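Local coordinates for DNA helicase RecQ (Deinococcus radiodurans, PDB 4Q48), which probably couples ATP hydrolysis to 3'-5' translocation and unwinding of duplex DNA, the chain here being its catalytic core with helicase, zinc-binding and RQC domains, at residues Pro408-Gln418 / Ile500-Glu511; Asp312-Tyr320 / Lys368-Cys376. All coordinates share one frame; numbering follows the deposited sequence.

How the contacts relate
Contact 2 (312-320 with 368-376) joins the second RecA-like helicase domain to a helix of the zinc-binding region, and contact 1 (408-418 with 500-511) joins two segments of the RQC domain that lie 82 residues apart. Both segments of contact 2 precede those of contact 1 in the chain; the contact centres are about 23 Å apart and their nearest atoms about 5 Å, without touching. The zinc ion, held by Cys381, Cys398, Cys401 and Cys404, lies near both: about 9 Å from the side chain of Tyr375 in contact 2 and about 10 Å from that of Pro408 in contact 1. Neither contact includes a zinc ligand or one of the ADP-binding residues.

Contact 1 (Pro408-Gln418 / Ile500-Glu511); sequences PRVRDLTREAQ and ILKEGQKLLLRE
Pro408 CG stands 3.7 Å above one face of the Arg510 guanidinium, off its centre, while Arg510 NE is bonded to Ala378 O. The Arg411 guanidinium has Leu413 CD1 on one face, and Leu509 CD2 comes at it obliquely. Strands 410-412 and 508-510 pair antiparallel: Arg411 and Leu509 form a hydrogen-bonded pair (Arg411 N to Leu509 O 2.8 Å, Leu509 N to Arg411 O 3.1 Å). Glu511 N to Arg409 O and Leu413 N to Leu507 O extend the pairing past both ends.

At the helix start, Asp412 OD1 accepts from Thr414 N (2.8 Å), an Asx turn, and from Thr414 OG1 (2.7 Å). With its proton spent there, Thr414 OG1 accepts from Leu507 N at 2.9 Å; chi1 of -61° turns OG1 to the side where it meets Leu507 N, with CG2 left to touch Gln505 O. A valine at Thr414 would probably leave Leu507 N without this acceptor and Asp412 OD1 with one donor fewer. Ala417 CB packs on Leu507 CD2 (3.6 Å). Backbone bonds and one relayed hydroxyl thus hold the two segments together, whereas opposite charges meet only loosely between them: Asp412 OD2 and Lys506 NZ form a long salt bridge.

Contact 2 (Asp312-Tyr320 / Lys368-Cys376); sequences DLPKSMEGY and KLDALLTYC
Leu372 and Met317 form the apolar centre, with Met317 SD 3.6 Å from Leu372 CD1. The other leucine branch, CD2, turns to the loop before helix 317-324, where Leu372 CD2 meets Pro314 CD at 3.8 Å and also lies against Pro314 O. Farther along the same side, Leu313 sets CD2 against Cys376 SG and CD1 near Leu373 CD2. The methionine chain bends at both chi2 (-66°) and chi3, which folds Met317 CE back onto Tyr375 CB, 3.5 Å away. Met317 SD also lies near the Tyr375 ring, 44° off the ring normal, an oblique Met-aromatic contact.

The two segments come from different parts of the core: 312-320 follows strand 305-310 of the parallel sheet in the second RecA-like helicase domain, and 368-376 is the end of helix 359-376 in the zinc-binding region. Helix 382-389 covers Met317 through Leu386 and Tyr389, while Tyr214 and Val216 of strand 212-218 touch Tyr375.

Toward one polar edge, Tyr320 and Tyr375 meet obliquely, ring planes 52° apart, and their hydroxyls share a hydrogen bond, Tyr320 OH to Tyr375 OH 3.0 Å. Tyr320 OH lies in the plane of the Tyr375 ring, at its edge; Arg382 makes a cation-pi contact with that ring.

At another edge, Ser316 N-caps helix 317-324, Ser316 OG accepting from Gly319 N at 3.1 Å. Beside it Glu318 OE2 makes a salt bridge with Lys368 NZ, and the same ammonium group is also bound by Asp184 and by the hydroxyl of Tyr389.

Contact 1 (Pro408-Gln418 / Ile500-Glu511)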
loop_
_atom_site.group_PDB
_atom_site.type_symbol
_atom_site.label_atom_id
_atom_site.label_comp_id
_atom_site.label_asym_id
_atom_site.label_seq_id
_atom_site.Cartn_x
_atom_site.Cartn_y
_atom_site.Cartn_z
ATOM N N PRO A 408 7.782 23.303 8.836
ATOM C CA PRO A 408 9.067 23.339 9.539
ATOM C C PRO A 408 10.066 24.204 8.769
ATOM O O PRO A 408 9.777 24.560 7.625
ATOM C CB PRO A 408 9.481 21.855 9.587
ATOM C CG PRO A 408 8.613 21.139 8.579
ATOM C CD PRO A 408 7.680 22.129 7.946
ATOM N N ARG A 409 11.204 24.550 9.369
ATOM C CA ARG A 409 12.195 25.351 8.651
ATOM C C ARG A 409 12.940 24.422 7.688
ATOM O O ARG A 409 13.326 23.287 8.050
ATOM C CB ARG A 409 13.155 26.079 9.588
ATOM C CG ARG A 409 12.521 26.615 10.867
ATOM C CD ARG A 409 13.483 27.474 11.722
ATOM N NE ARG A 409 14.174 28.506 10.944
ATOM C CZ ARG A 409 15.499 28.643 10.881
ATOM N NH1 ARG A 409 16.291 27.800 11.547
ATOM N NH2 ARG A 409 16.028 29.623 10.148
ATOM N N VAL A 410 13.088 24.873 6.441
ATOM C CA VAL A 410 13.646 24.000 5.429
ATOM C C VAL A 410 14.919 24.514 4.767
ATOM O O VAL A 410 15.097 25.700 4.524
ATOM C CB VAL A 410 12.601 23.704 4.332
ATOM C CG1 VAL A 410 11.446 22.895 4.908
ATOM C CG2 VAL A 410 12.104 24.983 3.685
ATOM N N ARG A 411 15.814 23.584 4.484
ATOM C CA ARG A 411 16.926 23.868 3.600
ATOM C C ARG A 411 16.518 23.622 2.133
ATOM O O ARG A 411 15.919 22.593 1.810
ATOM C CB ARG A 411 18.118 23.000 3.980
ATOM C CG ARG A 411 18.416 23.029 5.448
ATOM C CD ARG A 411 19.322 21.897 5.791
ATOM N NE ARG A 411 20.443 21.818 4.858
ATOM C CZ ARG A 411 21.180 20.722 4.679
ATOM N NH1 ARG A 411 20.884 19.611 5.361
ATOM N NH2 ARG A 411 22.192 20.731 3.810
ATOM N N ASP A 412 16.828 24.568 1.249
ATOM C CA ASP A 412 16.491 24.399 -0.157
ATOM C C ASP A 412 17.715 23.817 -0.875
ATOM O O ASP A 412 18.772 24.435 -0.922
ATOM C CB ASP A 412 16.060 25.711 -0.812
ATOM C CG ASP A 412 15.534 25.506 -2.223
ATOM O OD1 ASP A 412 16.019 24.562 -2.887
ATOM O OD2 ASP A 412 14.655 26.291 -2.692
ATOM N N LEU A 413 17.563 22.621 -1.430
ATOM C CA LEU A 413 18.660 21.975 -2.115
ATOM C C LEU A 413 18.245 21.653 -3.547
ATOM O O LEU A 413 18.778 20.756 -4.168
ATOM C CB LEU A 413 19.096 20.721 -1.364
ATOM C CG LEU A 413 19.945 21.023 -0.140
ATOM C CD1 LEU A 413 20.129 19.782 0.690
ATOM C CD2 LEU A 413 21.276 21.542 -0.600
ATOM N N THR A 414 17.278 22.410 -4.048
ATOM C CA THR A 414 16.749 22.272 -5.397
ATOM C C THR A 414 17.843 22.363 -6.468
ATOM O O THR A 414 17.871 21.586 -7.408
ATOM C CB THR A 414 15.691 23.350 -5.641
ATOM O OG1 THR A 414 14.611 23.194 -4.698
ATOM C CG2 THR A 414 15.205 23.316 -7.065
ATOM N N ARG A 415 18.746 23.322 -6.303
ATOM C CA ARG A 415 19.840 23.588 -7.237
ATOM C C ARG A 415 20.770 22.377 -7.288
ATOM O O ARG A 415 21.246 21.964 -8.355
ATOM C CB ARG A 415 20.590 24.853 -6.768
ATOM C CG ARG A 415 21.804 25.336 -7.551
ATOM C CD ARG A 415 22.351 26.687 -6.986
ATOM N NE ARG A 415 22.769 26.632 -5.567
ATOM C CZ ARG A 415 22.438 27.539 -4.630
ATOM N NH1 ARG A 415 21.678 28.600 -4.941
ATOM N NH2 ARG A 415 22.866 27.389 -3.371
ATOM N N GLU A 416 21.024 21.800 -6.121
ATOM C CA GLU A 416 21.902 20.640 -6.021
ATOM C C GLU A 416 21.206 19.393 -6.575
ATOM O O GLU A 416 21.845 18.539 -7.204
ATOM C CB GLU A 416 22.347 20.421 -4.566
ATOM C CG GLU A 416 23.423 21.397 -4.052
ATOM C CD GLU A 416 22.889 22.786 -3.675
ATOM O OE1 GLU A 416 21.664 23.058 -3.782
ATOM O OE2 GLU A 416 23.719 23.630 -3.272
ATOM N N ALA A 417 19.904 19.287 -6.326
ATOM C CA ALA A 417 19.129 18.180 -6.856
ATOM C C ALA A 417 19.211 18.189 -8.371
ATOM O O ALA A 417 19.425 17.138 -8.974
ATOM C CB ALA A 417 17.683 18.231 -6.394
ATOM N N GLN A 418 19.095 19.371 -8.981
ATOM C CA GLN A 418 19.175 19.471 -10.446
ATOM C C GLN A 418 20.560 19.017 -10.938
ATOM O O GLN A 418 20.661 18.179 -11.847
ATOM C CB GLN A 418 18.899 20.886 -10.930
ATOM C CG GLN A 418 17.511 21.459 -10.654
ATOM C CD GLN A 418 17.435 22.968 -10.988
ATOM O OE1 GLN A 418 18.459 23.626 -11.242
ATOM N NE2 GLN A 418 16.234 23.508 -10.989
ATOM N N ILE A 500 11.726 18.270 -10.829
ATOM C CA ILE A 500 12.754 19.179 -10.374
ATOM C C ILE A 500 13.430 19.843 -11.565
ATOM O O ILE A 500 13.761 21.030 -11.538
ATOM C CB ILE A 500 13.750 18.445 -9.462
ATOM C CG1 ILE A 500 13.030 18.106 -8.152
ATOM C CG2 ILE A 500 14.964 19.310 -9.139
ATOM C CD1 ILE A 500 13.878 17.486 -7.075
ATOM N N LEU A 501 13.596 19.073 -12.627
ATOM C CA LEU A 501 14.376 19.482 -13.781
ATOM C C LEU A 501 13.703 20.539 -14.662
ATOM O O LEU A 501 14.376 21.437 -15.183
ATOM C CB LEU A 501 14.701 18.237 -14.615
ATOM C CG LEU A 501 15.886 17.422 -14.098
ATOM C CD1 LEU A 501 15.982 16.058 -14.805
ATOM C CD2 LEU A 501 17.214 18.207 -14.184
ATOM N N LYS A 502 12.387 20.436 -14.834
ATOM C CA LYS A 502 11.700 21.311 -15.784
ATOM C C LYS A 502 10.449 21.988 -15.219
ATOM O O LYS A 502 10.089 23.071 -15.663
ATOM C CB LYS A 502 11.329 20.524 -17.050
ATOM C CG LYS A 502 12.549 19.882 -17.767
ATOM C CD LYS A 502 13.214 20.797 -18.791
ATOM C CE LYS A 502 14.327 20.056 -19.568
ATOM N NZ LYS A 502 14.142 20.048 -21.078
ATOM N N GLU A 503 9.783 21.353 -14.257
ATOM C CA GLU A 503 8.507 21.846 -13.767
ATOM C C GLU A 503 8.582 22.594 -12.413
ATOM O O GLU A 503 7.575 22.732 -11.711
ATOM C CB GLU A 503 7.535 20.674 -13.641
ATOM C CG GLU A 503 7.310 19.843 -14.889
ATOM C CD GLU A 503 6.651 18.485 -14.586
ATOM O OE1 GLU A 503 6.414 18.191 -13.386
ATOM O OE2 GLU A 503 6.385 17.703 -15.536
ATOM N N GLY A 504 9.754 23.097 -12.047
ATOM C CA GLY A 504 9.863 23.967 -10.880
ATOM C C GLY A 504 9.727 23.357 -9.476
ATOM O O GLY A 504 9.766 24.079 -8.471
ATOM N N GLN A 505 9.552 22.044 -9.383
ATOM C CA GLN A 505 9.509 21.407 -8.073
ATOM C C GLN A 505 10.822 21.621 -7.301
ATOM O O GLN A 505 11.895 21.751 -7.897
ATOM C CB GLN A 505 9.210 19.915 -8.216
ATOM C CG GLN A 505 7.721 19.566 -8.164
ATOM C CD GLN A 505 7.406 18.158 -8.718
ATOM O OE1 GLN A 505 8.112 17.183 -8.422
ATOM N NE2 GLN A 505 6.310 18.051 -9.493
ATOM N N LYS A 506 10.723 21.646 -5.974
ATOM C CA LYS A 506 11.846 21.968 -5.106
ATOM C C LYS A 506 12.264 20.737 -4.313
ATOM O O LYS A 506 11.428 19.895 -3.991
ATOM C CB LYS A 506 11.494 23.081 -4.112
ATOM C CG LYS A 506 11.332 24.483 -4.635
ATOM C CD LYS A 506 10.921 25.407 -3.478
ATOM C CE LYS A 506 10.409 26.802 -3.921
ATOM N NZ LYS A 506 11.446 27.786 -4.405
ATOM N N LEU A 507 13.551 20.626 -3.993
ATOM C CA LEU A 507 13.995 19.615 -3.027
ATOM C C LEU A 507 14.254 20.239 -1.657
ATOM O O LEU A 507 15.186 21.015 -1.517
ATOM C CB LEU A 507 15.262 18.936 -3.500
ATOM C CG LEU A 507 15.837 17.964 -2.490
ATOM C CD1 LEU A 507 14.831 16.841 -2.254
ATOM C CD2 LEU A 507 17.183 17.424 -2.939
ATOM N N LEU A 508 13.427 19.951 -0.653
ATOM C CA LEU A 508 13.620 20.546 0.678
ATOM C C LEU A 508 13.935 19.506 1.744
ATOM O O LEU A 508 13.196 18.557 1.923
ATOM C CB LEU A 508 12.384 21.334 1.104
ATOM C CG LEU A 508 11.768 22.302 0.075
ATOM C CD1 LEU A 508 10.649 23.154 0.675
ATOM C CD2 LEU A 508 12.835 23.200 -0.538
ATOM N N LEU A 509 14.994 19.738 2.505
ATOM C CA LEU A 509 15.281 18.960 3.693
ATOM C C LEU A 509 14.907 19.779 4.951
ATOM O O LEU A 509 14.875 21.031 4.926
ATOM C CB LEU A 509 16.754 18.561 3.739
ATOM C CG LEU A 509 17.214 17.307 2.984
ATOM C CD1 LEU A 509 17.083 17.453 1.450
ATOM C CD2 LEU A 509 18.624 16.952 3.367
ATOM N N ARG A 510 14.566 19.079 6.033
ATOM C CA ARG A 510 14.310 19.746 7.314
ATOM C C ARG A 510 15.579 20.431 7.757
ATOM O O ARG A 510 16.660 19.867 7.550
ATOM C CB ARG A 510 13.848 18.745 8.348
ATOM C CG ARG A 510 12.368 18.607 8.347
ATOM C CD ARG A 510 11.952 17.421 9.159
ATOM N NE ARG A 510 10.497 17.384 9.219
ATOM C CZ ARG A 510 9.771 17.869 10.222
ATOM N NH1 ARG A 510 10.368 18.385 11.298
ATOM N NH2 ARG A 510 8.444 17.800 10.150
ATOM N N GLU A 511 15.465 21.636 8.335
ATOM C CA GLU A 511 16.653 22.382 8.787
ATOM C C GLU A 511 17.487 21.672 9.850
ATOM O O GLU A 511 18.702 21.771 9.788
ATOM C CB GLU A 511 16.263 23.773 9.274
ATOM C CG GLU A 511 17.434 24.774 9.438
ATOM C CD GLU A 511 18.029 25.283 8.118
ATOM O OE1 GLU A 511 17.428 26.169 7.458
ATOM O OE2 GLU A 511 19.124 24.818 7.752
#

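Contact 2 (Asp312-Tyr320 / Lys368-Cys376)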
loop_
_atom_site.group_PDB
_atom_site.type_symbol
_atom_site.label_atom_id
_atom_site.label_comp_id
_atom_site.label_asym_id
_atom_site.label_seq_id
_atom_site.Cartn_x
_atom_site.Cartn_y
_atom_site.Cartn_z
ATOM N N ASP A 312 4.393 3.929 18.907
ATOM C CA ASP A 312 5.590 3.311 18.363
ATOM C C ASP A 312 5.473 3.328 16.847
ATOM O O ASP A 312 4.385 3.544 16.298
ATOM C CB ASP A 312 5.787 1.856 18.841
ATOM C CG ASP A 312 5.904 1.726 20.341
ATOM O OD1 ASP A 312 6.831 2.323 20.935
ATOM O OD2 ASP A 312 5.078 0.985 20.922
ATOM N N LEU A 313 6.597 3.116 16.173
ATOM C CA LEU A 313 6.588 3.023 14.728
ATOM C C LEU A 313 5.819 1.800 14.282
ATOM O O LEU A 313 6.007 0.707 14.826
ATOM C CB LEU A 313 8.001 2.977 14.187
ATOM C CG LEU A 313 8.694 4.321 14.068
ATOM C CD1 LEU A 313 10.093 4.087 13.500
ATOM C CD2 LEU A 313 7.873 5.247 13.190
ATOM N N PRO A 314 4.959 1.970 13.273
ATOM C CA PRO A 314 4.303 0.819 12.663
ATOM C C PRO A 314 5.340 -0.019 11.925
ATOM O O PRO A 314 6.476 0.430 11.817
ATOM C CB PRO A 314 3.318 1.450 11.689
ATOM C CG PRO A 314 3.393 2.914 11.915
ATOM C CD PRO A 314 4.675 3.211 12.543
ATOM N N LYS A 315 4.972 -1.189 11.413
ATOM C CA LYS A 315 5.951 -2.026 10.720
ATOM C C LYS A 315 6.162 -1.574 9.270
ATOM O O LYS A 315 7.174 -1.887 8.650
ATOM C CB LYS A 315 5.530 -3.502 10.743
ATOM C CG LYS A 315 5.027 -3.992 12.097
ATOM C CD LYS A 315 5.351 -5.486 12.316
ATOM C CE LYS A 315 4.477 -6.167 13.397
ATOM N NZ LYS A 315 4.066 -7.603 13.161
ATOM N N SER A 316 5.205 -0.840 8.729
ATOM C CA SER A 316 5.309 -0.376 7.365
ATOM C C SER A 316 4.333 0.755 7.052
ATOM O O SER A 316 3.436 1.052 7.847
ATOM C CB SER A 316 5.062 -1.545 6.427
ATOM O OG SER A 316 3.746 -2.031 6.601
ATOM N N MET A 317 4.503 1.354 5.873
ATOM C CA MET A 317 3.551 2.323 5.343
ATOM C C MET A 317 2.183 1.667 5.099
ATOM O O MET A 317 1.142 2.283 5.344
ATOM C CB MET A 317 4.068 2.952 4.044
ATOM C CG MET A 317 5.209 3.937 4.214
ATOM S SD MET A 317 4.732 5.417 5.114
ATOM C CE MET A 317 4.155 6.462 3.781
ATOM N N GLU A 318 2.188 0.435 4.594
ATOM C CA GLU A 318 0.945 -0.320 4.397
ATOM C C GLU A 318 0.172 -0.433 5.713
ATOM O O GLU A 318 -1.011 -0.081 5.781
ATOM C CB GLU A 318 1.236 -1.731 3.891
ATOM C CG GLU A 318 1.805 -1.837 2.509
ATOM C CD GLU A 318 3.321 -1.740 2.515
ATOM O OE1 GLU A 318 3.881 -1.112 3.443
ATOM O OE2 GLU A 318 3.954 -2.341 1.615
ATOM N N GLY A 319 0.869 -0.877 6.760
ATOM C CA GLY A 319 0.276 -1.018 8.074
ATOM C C GLY A 319 -0.190 0.298 8.659
ATOM O O GLY A 319 -1.269 0.382 9.241
ATOM N N TYR A 320 0.630 1.325 8.495
ATOM C CA TYR A 320 0.312 2.650 8.995
ATOM C C TYR A 320 -0.972 3.153 8.337
ATOM O O TYR A 320 -1.871 3.687 9.002
ATOM C CB TYR A 320 1.490 3.603 8.765
ATOM C CG TYR A 320 1.197 5.032 9.133
ATOM C CD1 TYR A 320 1.186 5.452 10.454
ATOM C CD2 TYR A 320 0.886 5.959 8.151
ATOM C CE1 TYR A 320 0.892 6.774 10.779
ATOM C CE2 TYR A 320 0.597 7.265 8.465
ATOM C CZ TYR A 320 0.598 7.677 9.779
ATOM O OH TYR A 320 0.307 9.001 10.063
ATOM N N LYS A 368 11.158 -0.957 3.498
ATOM C CA LYS A 368 9.895 -0.678 4.180
ATOM C C LYS A 368 10.125 0.426 5.171
ATOM O O LYS A 368 9.393 1.412 5.187
ATOM C CB LYS A 368 9.341 -1.900 4.915
ATOM C CG LYS A 368 8.705 -2.974 4.051
ATOM C CD LYS A 368 7.853 -2.391 2.921
ATOM C CE LYS A 368 7.148 -3.492 2.111
ATOM N NZ LYS A 368 6.247 -2.949 1.046
ATOM N N LEU A 369 11.180 0.255 5.966
ATOM C CA LEU A 369 11.573 1.200 6.998
ATOM C C LEU A 369 12.029 2.527 6.399
ATOM O O LEU A 369 11.748 3.585 6.951
ATOM C CB LEU A 369 12.684 0.612 7.865
ATOM C CG LEU A 369 13.275 1.624 8.845
ATOM C CD1 LEU A 369 12.212 1.998 9.866
ATOM C CD2 LEU A 369 14.537 1.132 9.495
ATOM N N ASP A 370 12.765 2.470 5.291
ATOM C CA ASP A 370 13.253 3.689 4.646
ATOM C C ASP A 370 12.078 4.509 4.134
ATOM O O ASP A 370 12.065 5.741 4.229
ATOM C CB ASP A 370 14.205 3.368 3.494
ATOM C CG ASP A 370 14.678 4.626 2.760
ATOM O OD1 ASP A 370 15.584 5.370 3.260
ATOM O OD2 ASP A 370 14.100 4.882 1.671
ATOM N N ALA A 371 11.096 3.810 3.586
ATOM C CA ALA A 371 9.914 4.454 3.118
ATOM C C ALA A 371 9.262 5.165 4.298
ATOM O O ALA A 371 8.988 6.374 4.231
ATOM C CB ALA A 371 8.986 3.464 2.514
ATOM N N LEU A 372 9.072 4.430 5.396
ATOM C CA LEU A 372 8.344 4.958 6.532
ATOM C C LEU A 372 9.031 6.190 7.138
ATOM O O LEU A 372 8.406 7.240 7.325
ATOM C CB LEU A 372 8.178 3.857 7.579
ATOM C CG LEU A 372 7.335 4.185 8.813
ATOM C CD1 LEU A 372 6.013 4.825 8.410
ATOM C CD2 LEU A 372 7.065 2.897 9.548
ATOM N N LEU A 373 10.337 6.065 7.379
ATOM C CA LEU A 373 11.163 7.165 7.862
ATOM C C LEU A 373 11.136 8.375 6.923
ATOM O O LEU A 373 11.102 9.526 7.370
ATOM C CB LEU A 373 12.600 6.686 8.069
ATOM C CG LEU A 373 12.807 5.767 9.277
ATOM C CD1 LEU A 373 14.262 5.425 9.449
ATOM C CD2 LEU A 373 12.321 6.447 10.528
ATOM N N THR A 374 11.143 8.130 5.622
ATOM C CA THR A 374 11.054 9.232 4.675
ATOM C C THR A 374 9.731 9.974 4.844
ATOM O O THR A 374 9.699 11.200 4.774
ATOM C CB THR A 374 11.246 8.727 3.267
ATOM O OG1 THR A 374 12.592 8.260 3.162
ATOM C CG2 THR A 374 11.034 9.807 2.260
ATOM N N TYR A 375 8.643 9.238 5.089
ATOM C CA TYR A 375 7.348 9.859 5.369
ATOM C C TYR A 375 7.397 10.610 6.697
ATOM O O TYR A 375 6.911 11.737 6.790
ATOM C CB TYR A 375 6.219 8.825 5.364
ATOM C CG TYR A 375 4.928 9.298 5.993
ATOM C CD1 TYR A 375 4.132 10.250 5.371
ATOM C CD2 TYR A 375 4.501 8.786 7.210
ATOM C CE1 TYR A 375 2.956 10.687 5.942
ATOM C CE2 TYR A 375 3.329 9.217 7.791
ATOM C CZ TYR A 375 2.553 10.161 7.145
ATOM O OH TYR A 375 1.368 10.574 7.714
ATOM N N CYS A 376 7.981 10.004 7.726
ATOM C CA CYS A 376 8.065 10.680 9.022
ATOM C C CYS A 376 8.802 12.018 8.923
ATOM O O CYS A 376 8.510 12.952 9.657
ATOM C CB CYS A 376 8.730 9.778 10.076
ATOM S SG CYS A 376 7.711 8.321 10.542
#